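Local coordinates for protein ABC transporter (Thermotoga maritima, PDB 1JI0) that binds ATP and probably hydrolyses it to drive the transport of branched-chain amino acids across the membrane, at residues S3-E8 with K28-Q33; Q10-Y15 with V56-G61; I63-Q68 with N79-A84. All blocks are in the same frame, centred on the assembly; numbering follows the deposited sequence.

Contact 1 of 3, residues S3-E8 with K28-Q33; sequences SDIVLE and KVPRGQ
Ile5 and Glu8 lie opposite Pro30 and Lys28 as antiparallel non-hydrogen-bonded pairs, while Val29 N donates to Leu7 O at 2.8 Å in the hydrogen-bonded pair between them. An extra residue on the 3-8 side shifts the register: Val6 and Leu7 both face Val29, a classic beta bulge whose bonds to Val29 O are weak and, with that oxygen less surely placed, doubtful. Beyond it, Arg31 N donates to Asp4 O almost straight (172° at the hydrogen). The Arg31 side chain bends at chi3 (-57°), and NE and NH2 grip Ser3 O side-on at 3.1 and 3.2 Å, the oxygen lying near the guanidinium plane. Val6 CG1 sits over one guanidinium face, 3.5 Å from Arg31 NH2. Ile5 CD1 packs on Pro30 CG at 4.0 Å. Beside them Glu8 and the extended Lys28 run side by side without forming a salt bridge, Glu8 OE2 being 4.1 Å from Lys28 NZ. On the other face Leu7 CB meets Val29 CG2, and both residues touch Leu193 of strand 192-196. A type II turn from Pro30 to Gln33 then leads into strand 34-38, a passage from the antiparallel sheet into the P-loop core that belongs to the ABC ATPase fold.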
loop_
_atom_site.group_PDB
_atom_site.type_symbol
_atom_site.label_atom_id
_atom_site.label_comp_id
_atom_site.label_asym_id
_atom_site.label_seq_id
_atom_site.Cartn_x
_atom_site.Cartn_y
_atom_site.Cartn_z
ATOM N N SER A 3 -12.183 14.185 3.346
ATOM C CA SER A 3 -11.757 14.357 4.725
ATOM C C SER A 3 -10.257 14.502 4.911
ATOM O O SER A 3 -9.472 14.087 4.061
ATOM C CB SER A 3 -12.236 13.169 5.550
ATOM O OG SER A 3 -11.759 13.253 6.875
ATOM N N ASP A 4 -9.867 15.099 6.031
ATOM C CA ASP A 4 -8.456 15.239 6.361
ATOM C C ASP A 4 -7.944 13.837 6.726
ATOM O O ASP A 4 -6.742 13.585 6.736
ATOM C CB ASP A 4 -8.280 16.178 7.548
ATOM C CG ASP A 4 -6.863 16.178 8.073
ATOM O OD1 ASP A 4 -5.944 16.511 7.295
ATOM O OD2 ASP A 4 -6.669 15.835 9.261
ATOM N N ILE A 5 -8.873 12.939 7.050
ATOM C CA ILE A 5 -8.541 11.548 7.377
ATOM C C ILE A 5 -9.124 10.768 6.208
ATOM O O ILE A 5 -10.333 10.543 6.157
ATOM C CB ILE A 5 -9.217 11.076 8.704
ATOM C CG1 ILE A 5 -8.666 11.874 9.893
ATOM C CG2 ILE A 5 -8.963 9.572 8.927
ATOM C CD1 ILE A 5 -7.137 11.747 10.069
ATOM N N VAL A 6 -8.278 10.380 5.256
ATOM C CA VAL A 6 -8.764 9.657 4.085
ATOM C C VAL A 6 -9.318 8.282 4.418
ATOM O O VAL A 6 -10.264 7.817 3.781
ATOM C CB VAL A 6 -7.668 9.502 3.001
ATOM C CG1 VAL A 6 -7.156 10.866 2.587
ATOM C CG2 VAL A 6 -6.533 8.636 3.522
ATOM N N LEU A 7 -8.742 7.631 5.419
ATOM C CA LEU A 7 -9.212 6.313 5.805
ATOM C C LEU A 7 -9.165 6.143 7.307
ATOM O O LEU A 7 -8.140 6.416 7.941
ATOM C CB LEU A 7 -8.356 5.219 5.161
ATOM C CG LEU A 7 -8.859 3.798 5.448
ATOM C CD1 LEU A 7 -10.015 3.463 4.498
ATOM C CD2 LEU A 7 -7.720 2.812 5.263
ATOM N N GLU A 8 -10.283 5.715 7.877
ATOM C CA GLU A 8 -10.345 5.465 9.307
ATOM C C GLU A 8 -10.966 4.097 9.553
ATOM O O GLU A 8 -12.042 3.787 9.040
ATOM C CB GLU A 8 -11.165 6.530 10.037
ATOM C CG GLU A 8 -11.154 6.327 11.552
ATOM C CD GLU A 8 -11.969 7.354 12.309
ATOM O OE1 GLU A 8 -12.613 8.206 11.658
ATOM O OE2 GLU A 8 -11.969 7.307 13.558
ATOM N N LYS A 28 -5.905 5.336 11.451
ATOM C CA LYS A 28 -6.273 6.533 10.706
ATOM C C LYS A 28 -5.146 6.814 9.734
ATOM O O LYS A 28 -3.975 6.673 10.082
ATOM C CB LYS A 28 -6.466 7.728 11.640
ATOM C CG LYS A 28 -7.702 7.623 12.510
ATOM C CD LYS A 28 -7.963 8.928 13.245
ATOM C CE LYS A 28 -9.112 8.783 14.223
ATOM N NZ LYS A 28 -9.296 10.036 15.010
ATOM N N VAL A 29 -5.495 7.169 8.506
ATOM C CA VAL A 29 -4.489 7.494 7.494
ATOM C C VAL A 29 -4.809 8.921 7.043
ATOM O O VAL A 29 -5.717 9.134 6.241
ATOM C CB VAL A 29 -4.573 6.529 6.285
ATOM C CG1 VAL A 29 -3.424 6.797 5.330
ATOM C CG2 VAL A 29 -4.537 5.069 6.775
ATOM N N PRO A 30 -4.079 9.919 7.582
ATOM C CA PRO A 30 -4.298 11.330 7.233
ATOM C C PRO A 30 -3.919 11.660 5.795
ATOM O O PRO A 30 -2.985 11.075 5.236
ATOM C CB PRO A 30 -3.417 12.088 8.241
ATOM C CG PRO A 30 -3.280 11.103 9.409
ATOM C CD PRO A 30 -3.093 9.797 8.672
ATOM N N ARG A 31 -4.645 12.614 5.217
ATOM C CA ARG A 31 -4.416 13.052 3.849
ATOM C C ARG A 31 -2.974 13.501 3.660
ATOM O O ARG A 31 -2.436 14.231 4.492
ATOM C CB ARG A 31 -5.369 14.208 3.503
ATOM C CG ARG A 31 -5.151 14.838 2.113
ATOM C CD ARG A 31 -6.333 15.725 1.735
ATOM N NE ARG A 31 -7.575 14.949 1.766
ATOM C CZ ARG A 31 -7.951 14.087 0.821
ATOM N NH1 ARG A 31 -7.196 13.896 -0.248
ATOM N NH2 ARG A 31 -9.061 13.373 0.971
ATOM N N GLY A 32 -2.357 13.051 2.569
ATOM C CA GLY A 32 -0.989 13.436 2.254
ATOM C C GLY A 32 0.114 12.762 3.046
ATOM O O GLY A 32 1.284 13.091 2.872
ATOM N N GLN A 33 -0.236 11.818 3.914
ATOM C CA GLN A 33 0.785 11.143 4.706
ATOM C C GLN A 33 1.037 9.708 4.274
ATOM O O GLN A 33 0.278 9.130 3.490
ATOM C CB GLN A 33 0.390 11.135 6.191
ATOM C CG GLN A 33 0.455 12.490 6.876
ATOM C CD GLN A 33 0.157 12.395 8.361
ATOM O OE1 GLN A 33 0.315 11.337 8.963
ATOM N NE2 GLN A 33 -0.265 13.501 8.957
HETATM O O HOH W 1 -3.383 15.675 6.809
#

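Contact 2 of 3, residues Q10-Y15 with V56-G61; sequences QSLHVY and VRAQKG
His13 and Lys60 form an antiparallel hydrogen-bonded pair: His13 N donates to Lys60 O at 3.0 Å. On the same face of the sheet the side chains of the pair meet close to the backbone, His13 CB lying 3.6 Å from Lys60 CB. The return bond, from Gln59 N to His13 O, is weak. On the buried side Leu12 CD1 rests on Ala58 CB at 3.7 Å. Val14, with CG1 anti to its backbone N (chi1 177°), meets Val56 tip to tip, Val14 CG1 to Val56 CG2 at 3.9 Å. Gly61 CA packs close against Gln10 O and Ser11 O, where a CB would clash with both carbonyls. This pairing joins strand 60-65 to strand 5-16 within the antiparallel beta subdomain of the ABC nucleotide-binding fold. The Tyr15 ring lies beside the aliphatic part of Gln59 and stacks on the ring of His20, whose NE2 is also hydrogen-bonded to His13 ND1. An alanine in place of Tyr15 would probably leave His20 without that stacking partner and open a gap beside Gln59. Farther out, helix 45-52 backs the valine pair: Ala51 touches both side chains, and Val14 also meets Thr47, an ATP-binding residue.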
loop_
_atom_site.group_PDB
_atom_site.type_symbol
_atom_site.label_atom_id
_atom_site.label_comp_id
_atom_site.label_asym_id
_atom_site.label_seq_id
_atom_site.Cartn_x
_atom_site.Cartn_y
_atom_site.Cartn_z
ATOM N N GLN A 10 -12.361 1.624 12.470
ATOM C CA GLN A 10 -12.798 1.674 13.862
ATOM C C GLN A 10 -13.128 0.284 14.394
ATOM O O GLN A 10 -13.929 -0.434 13.798
ATOM C CB GLN A 10 -14.036 2.566 14.011
ATOM C CG GLN A 10 -13.919 3.931 13.357
ATOM C CD GLN A 10 -15.128 4.807 13.629
ATOM O OE1 GLN A 10 -16.269 4.335 13.625
ATOM N NE2 GLN A 10 -14.885 6.093 13.858
ATOM N N SER A 11 -12.507 -0.079 15.513
ATOM C CA SER A 11 -12.725 -1.371 16.167
ATOM C C SER A 11 -13.007 -2.499 15.179
ATOM O O SER A 11 -14.001 -3.214 15.309
ATOM C CB SER A 11 -13.889 -1.256 17.158
ATOM O OG SER A 11 -13.656 -0.214 18.097
ATOM N N LEU A 12 -12.127 -2.648 14.193
ATOM C CA LEU A 12 -12.273 -3.667 13.165
ATOM C C LEU A 12 -12.009 -5.072 13.682
ATOM O O LEU A 12 -11.021 -5.315 14.374
ATOM C CB LEU A 12 -11.324 -3.380 11.998
ATOM C CG LEU A 12 -11.192 -4.459 10.913
ATOM C CD1 LEU A 12 -12.526 -4.672 10.224
ATOM C CD2 LEU A 12 -10.128 -4.057 9.903
ATOM N N HIS A 13 -12.912 -5.988 13.339
ATOM C CA HIS A 13 -12.797 -7.395 13.715
ATOM C C HIS A 13 -12.930 -8.207 12.443
ATOM O O HIS A 13 -13.826 -7.962 11.638
ATOM C CB HIS A 13 -13.905 -7.801 14.693
ATOM C CG HIS A 13 -13.573 -7.527 16.123
ATOM N ND1 HIS A 13 -12.864 -8.413 16.905
ATOM C CD2 HIS A 13 -13.804 -6.442 16.899
ATOM C CE1 HIS A 13 -12.670 -7.886 18.101
ATOM N NE2 HIS A 13 -13.231 -6.689 18.123
ATOM N N VAL A 14 -12.031 -9.162 12.249
ATOM C CA VAL A 14 -12.095 -10.000 11.063
ATOM C C VAL A 14 -11.905 -11.453 11.452
ATOM O O VAL A 14 -10.935 -11.812 12.122
ATOM C CB VAL A 14 -11.033 -9.607 10.025
ATOM C CG1 VAL A 14 -11.097 -10.554 8.831
ATOM C CG2 VAL A 14 -11.271 -8.172 9.560
ATOM N N TYR A 15 -12.859 -12.279 11.034
ATOM C CA TYR A 15 -12.846 -13.709 11.313
ATOM C C TYR A 15 -12.943 -14.441 9.992
ATOM O O TYR A 15 -13.766 -14.096 9.151
ATOM C CB TYR A 15 -14.063 -14.119 12.140
ATOM C CG TYR A 15 -14.191 -13.519 13.519
ATOM C CD1 TYR A 15 -13.801 -14.236 14.651
ATOM C CD2 TYR A 15 -14.801 -12.276 13.704
ATOM C CE1 TYR A 15 -14.033 -13.736 15.935
ATOM C CE2 TYR A 15 -15.034 -11.767 14.975
ATOM C CZ TYR A 15 -14.654 -12.500 16.087
ATOM O OH TYR A 15 -14.928 -12.015 17.347
ATOM N N VAL A 56 -12.355 -9.529 2.205
ATOM C CA VAL A 56 -12.661 -10.433 3.300
ATOM C C VAL A 56 -13.702 -9.682 4.120
ATOM O O VAL A 56 -13.705 -8.453 4.131
ATOM C CB VAL A 56 -11.407 -10.758 4.147
ATOM C CG1 VAL A 56 -10.836 -9.497 4.763
ATOM C CG2 VAL A 56 -11.762 -11.754 5.229
ATOM N N ARG A 57 -14.593 -10.403 4.789
ATOM C CA ARG A 57 -15.648 -9.755 5.557
ATOM C C ARG A 57 -15.255 -9.197 6.918
ATOM O O ARG A 57 -14.463 -9.789 7.652
ATOM C CB ARG A 57 -16.827 -10.716 5.748
ATOM C CG ARG A 57 -18.017 -10.078 6.449
ATOM C CD ARG A 57 -19.080 -11.104 6.802
ATOM N NE ARG A 57 -20.140 -10.523 7.618
ATOM C CZ ARG A 57 -20.984 -9.590 7.193
ATOM N NH1 ARG A 57 -21.914 -9.117 8.013
ATOM N NH2 ARG A 57 -20.904 -9.134 5.948
ATOM N N ALA A 58 -15.836 -8.047 7.248
ATOM C CA ALA A 58 -15.600 -7.403 8.530
ATOM C C ALA A 58 -16.824 -7.716 9.385
ATOM O O ALA A 58 -17.897 -7.166 9.161
ATOM C CB ALA A 58 -15.455 -5.897 8.342
ATOM N N GLN A 59 -16.652 -8.608 10.355
ATOM C CA GLN A 59 -17.740 -9.024 11.237
ATOM C C GLN A 59 -18.142 -7.936 12.230
ATOM O O GLN A 59 -19.269 -7.918 12.724
ATOM C CB GLN A 59 -17.328 -10.275 12.021
ATOM C CG GLN A 59 -16.522 -11.294 11.219
ATOM C CD GLN A 59 -17.342 -12.013 10.169
ATOM O OE1 GLN A 59 -16.901 -13.020 9.601
ATOM N NE2 GLN A 59 -18.543 -11.502 9.901
ATOM N N LYS A 60 -17.216 -7.036 12.531
ATOM C CA LYS A 60 -17.498 -5.973 13.478
ATOM C C LYS A 60 -16.638 -4.750 13.177
ATOM O O LYS A 60 -15.551 -4.875 12.618
ATOM C CB LYS A 60 -17.235 -6.480 14.896
ATOM C CG LYS A 60 -18.355 -6.194 15.879
ATOM C CD LYS A 60 -18.239 -7.073 17.124
ATOM C CE LYS A 60 -18.364 -8.556 16.773
ATOM N NZ LYS A 60 -19.679 -8.876 16.140
ATOM N N GLY A 61 -17.141 -3.574 13.544
ATOM C CA GLY A 61 -16.414 -2.337 13.305
ATOM C C GLY A 61 -16.711 -1.726 11.949
ATOM O O GLY A 61 -17.502 -2.267 11.173
#

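Contact 3 of 3, residues I63-Q68 with N79-A84; sequences IIFNGQ and NRMGIA
Phe65 and Ile83 make the tight half of this contact. The two side chains overlap while running in opposite senses, and Ile83 CG1 lies over one face of the phenyl ring, 4.0 Å from its centroid and 21° off the normal, in a CH-pi contact. Ile83 CD1 extends the overlap to Phe65 CD1 at 3.8 Å. Phe65 CG stands anti to the backbone N (chi1 177°), which carries the side chain out toward residues 79-84. Asn66 ND2 lies over the opposite face, toward the rim. At the ring edge Phe65 CE2 points to Met81 O, 3.5 Å away and near the ring plane, an approach in which the faintly positive C-H rim would probably be attracted to the carbonyl oxygen. Met81 CB makes an apolar touch with Phe65 CE2 from out of the ring plane. The other half is smaller and lies nearer solvent. There the partly exposed Gln68, extended along its length, crosses the selenomethionine side chain of Met81 at about a right angle, and the touch rests on the Met81 methyl CE alone, whose exact placing is uncertain. No hydrogen bond joins the two segments. Each is instead shaped by its own backbone: a type I' turn closes 65-68 with Phe65 N bonded to Gln68 O at 2.8 Å, and a Schellman motif with Gly82 follows the last helical turn, Gly82 N donating to Asn79 O at 3.1 Å. The contact thus sets the end of strand 60-65, in the antiparallel sheet, against the passage from helix 75-80 into strand 83-86, an outermost strand of the mixed core sheet. Leu160 of the adjoining strand 160-164 touches both Phe65 and Ile83, Ile70 reaches Phe65 and Met81, and backbone bonds tie Gly82 to Lys159 and Leu160.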
loop_
_atom_site.group_PDB
_atom_site.type_symbol
_atom_site.label_atom_id
_atom_site.label_comp_id
_atom_site.label_asym_id
_atom_site.label_seq_id
_atom_site.Cartn_x
_atom_site.Cartn_y
_atom_site.Cartn_z
ATOM N N ILE A 63 -15.134 0.753 8.414
ATOM C CA ILE A 63 -14.059 1.290 7.605
ATOM C C ILE A 63 -14.680 2.505 6.940
ATOM O O ILE A 63 -15.686 2.395 6.237
ATOM C CB ILE A 63 -13.610 0.261 6.546
ATOM C CG1 ILE A 63 -13.187 -1.034 7.252
ATOM C CG2 ILE A 63 -12.450 0.813 5.729
ATOM C CD1 ILE A 63 -12.655 -2.119 6.327
ATOM N N ILE A 64 -14.090 3.665 7.192
ATOM C CA ILE A 64 -14.595 4.916 6.660
ATOM C C ILE A 64 -13.605 5.539 5.683
ATOM O O ILE A 64 -12.467 5.812 6.043
ATOM C CB ILE A 64 -14.872 5.896 7.824
ATOM C CG1 ILE A 64 -15.747 5.205 8.875
ATOM C CG2 ILE A 64 -15.572 7.147 7.305
ATOM C CD1 ILE A 64 -15.858 5.961 10.184
ATOM N N PHE A 65 -14.046 5.737 4.444
ATOM C CA PHE A 65 -13.228 6.332 3.393
ATOM C C PHE A 65 -13.763 7.739 3.152
ATOM O O PHE A 65 -14.933 7.907 2.796
ATOM C CB PHE A 65 -13.338 5.508 2.110
ATOM C CG PHE A 65 -12.575 6.081 0.956
ATOM C CD1 PHE A 65 -11.198 6.250 1.028
ATOM C CD2 PHE A 65 -13.231 6.431 -0.220
ATOM C CE1 PHE A 65 -10.483 6.758 -0.055
ATOM C CE2 PHE A 65 -12.522 6.941 -1.309
ATOM C CZ PHE A 65 -11.145 7.102 -1.226
ATOM N N ASN A 66 -12.897 8.736 3.341
ATOM C CA ASN A 66 -13.273 10.142 3.207
ATOM C C ASN A 66 -14.610 10.447 3.861
ATOM O O ASN A 66 -15.470 11.109 3.271
ATOM C CB ASN A 66 -13.302 10.577 1.746
ATOM C CG ASN A 66 -11.939 10.960 1.241
ATOM O OD1 ASN A 66 -11.226 11.743 1.876
ATOM N ND2 ASN A 66 -11.562 10.421 0.089
ATOM N N GLY A 67 -14.780 9.948 5.081
ATOM C CA GLY A 67 -16.003 10.192 5.819
ATOM C C GLY A 67 -17.157 9.255 5.535
ATOM O O GLY A 67 -18.144 9.262 6.269
ATOM N N GLN A 68 -17.043 8.443 4.488
ATOM C CA GLN A 68 -18.113 7.516 4.140
ATOM C C GLN A 68 -17.860 6.078 4.592
ATOM O O GLN A 68 -16.786 5.516 4.354
ATOM C CB GLN A 68 -18.350 7.535 2.630
ATOM C CG GLN A 68 -19.466 6.600 2.182
ATOM C CD GLN A 68 -19.737 6.677 0.690
ATOM O OE1 GLN A 68 -20.647 6.025 0.181
ATOM N NE2 GLN A 68 -18.949 7.479 -0.016
ATOM N N ASN A 79 -12.882 -0.080 -5.273
ATOM C CA ASN A 79 -11.803 0.229 -6.195
ATOM C C ASN A 79 -12.168 1.459 -7.012
ATOM O O ASN A 79 -11.352 2.361 -7.201
ATOM C CB ASN A 79 -11.551 -0.939 -7.141
ATOM C CG ASN A 79 -10.496 -0.621 -8.177
ATOM O OD1 ASN A 79 -9.309 -0.506 -7.861
ATOM N ND2 ASN A 79 -10.922 -0.461 -9.425
ATOM N N ARG A 80 -13.406 1.482 -7.499
ATOM C CA ARG A 80 -13.873 2.605 -8.288
ATOM C C ARG A 80 -13.903 3.893 -7.488
ATOM O O ARG A 80 -13.770 4.981 -8.042
HETATM N N MSE A 81 -14.073 3.774 -6.176
HETATM C CA MSE A 81 -14.117 4.947 -5.316
HETATM C C MSE A 81 -12.767 5.636 -5.200
HETATM O O MSE A 81 -12.689 6.791 -4.783
HETATM C CB MSE A 81 -14.623 4.562 -3.932
HETATM C CG MSE A 81 -16.083 4.169 -3.944
HETATM SE SE MSE A 81 -16.727 3.778 -2.197
HETATM C CE MSE A 81 -17.349 5.551 -1.722
ATOM N N GLY A 82 -11.700 4.932 -5.553
ATOM C CA GLY A 82 -10.394 5.559 -5.482
ATOM C C GLY A 82 -9.360 4.864 -4.626
ATOM O O GLY A 82 -8.261 5.394 -4.446
ATOM N N ILE A 83 -9.694 3.695 -4.090
ATOM C CA ILE A 83 -8.742 2.948 -3.280
ATOM C C ILE A 83 -8.017 1.917 -4.139
ATOM O O ILE A 83 -8.613 0.934 -4.573
ATOM C CB ILE A 83 -9.431 2.216 -2.104
ATOM C CG1 ILE A 83 -9.971 3.235 -1.103
ATOM C CG2 ILE A 83 -8.435 1.283 -1.406
ATOM C CD1 ILE A 83 -10.558 2.614 0.141
ATOM N N ALA A 84 -6.729 2.156 -4.381
ATOM C CA ALA A 84 -5.901 1.258 -5.177
ATOM C C ALA A 84 -5.068 0.352 -4.275
ATOM O O ALA A 84 -4.508 0.807 -3.273
ATOM C CB ALA A 84 -4.981 2.060 -6.083
#

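From the N terminus, strand 5-16 enters contact 1 and then contact 2. Contact 1 closes first, when strand 25-30 returns beside residues 3-8; contact 2 closes only after strand 34-38 and helix 45-52, when residues 56-61 come back to 10-15. The two loops therefore cross. Contact 3 follows in series, closing the short loop that holds most of helix 75-80. Contacts 1 and 3 touch directly through probable backbone hydrogen bonds, Glu8 O to Ile64 N and Val6 O to Asn66 N, while Gln10 packs on Ile64 between contacts 2 and 3. Strands 5-16, 25-30 and 60-65 are thereby joined in one antiparallel sheet, which contact 3 ties to the edge of the core sheet.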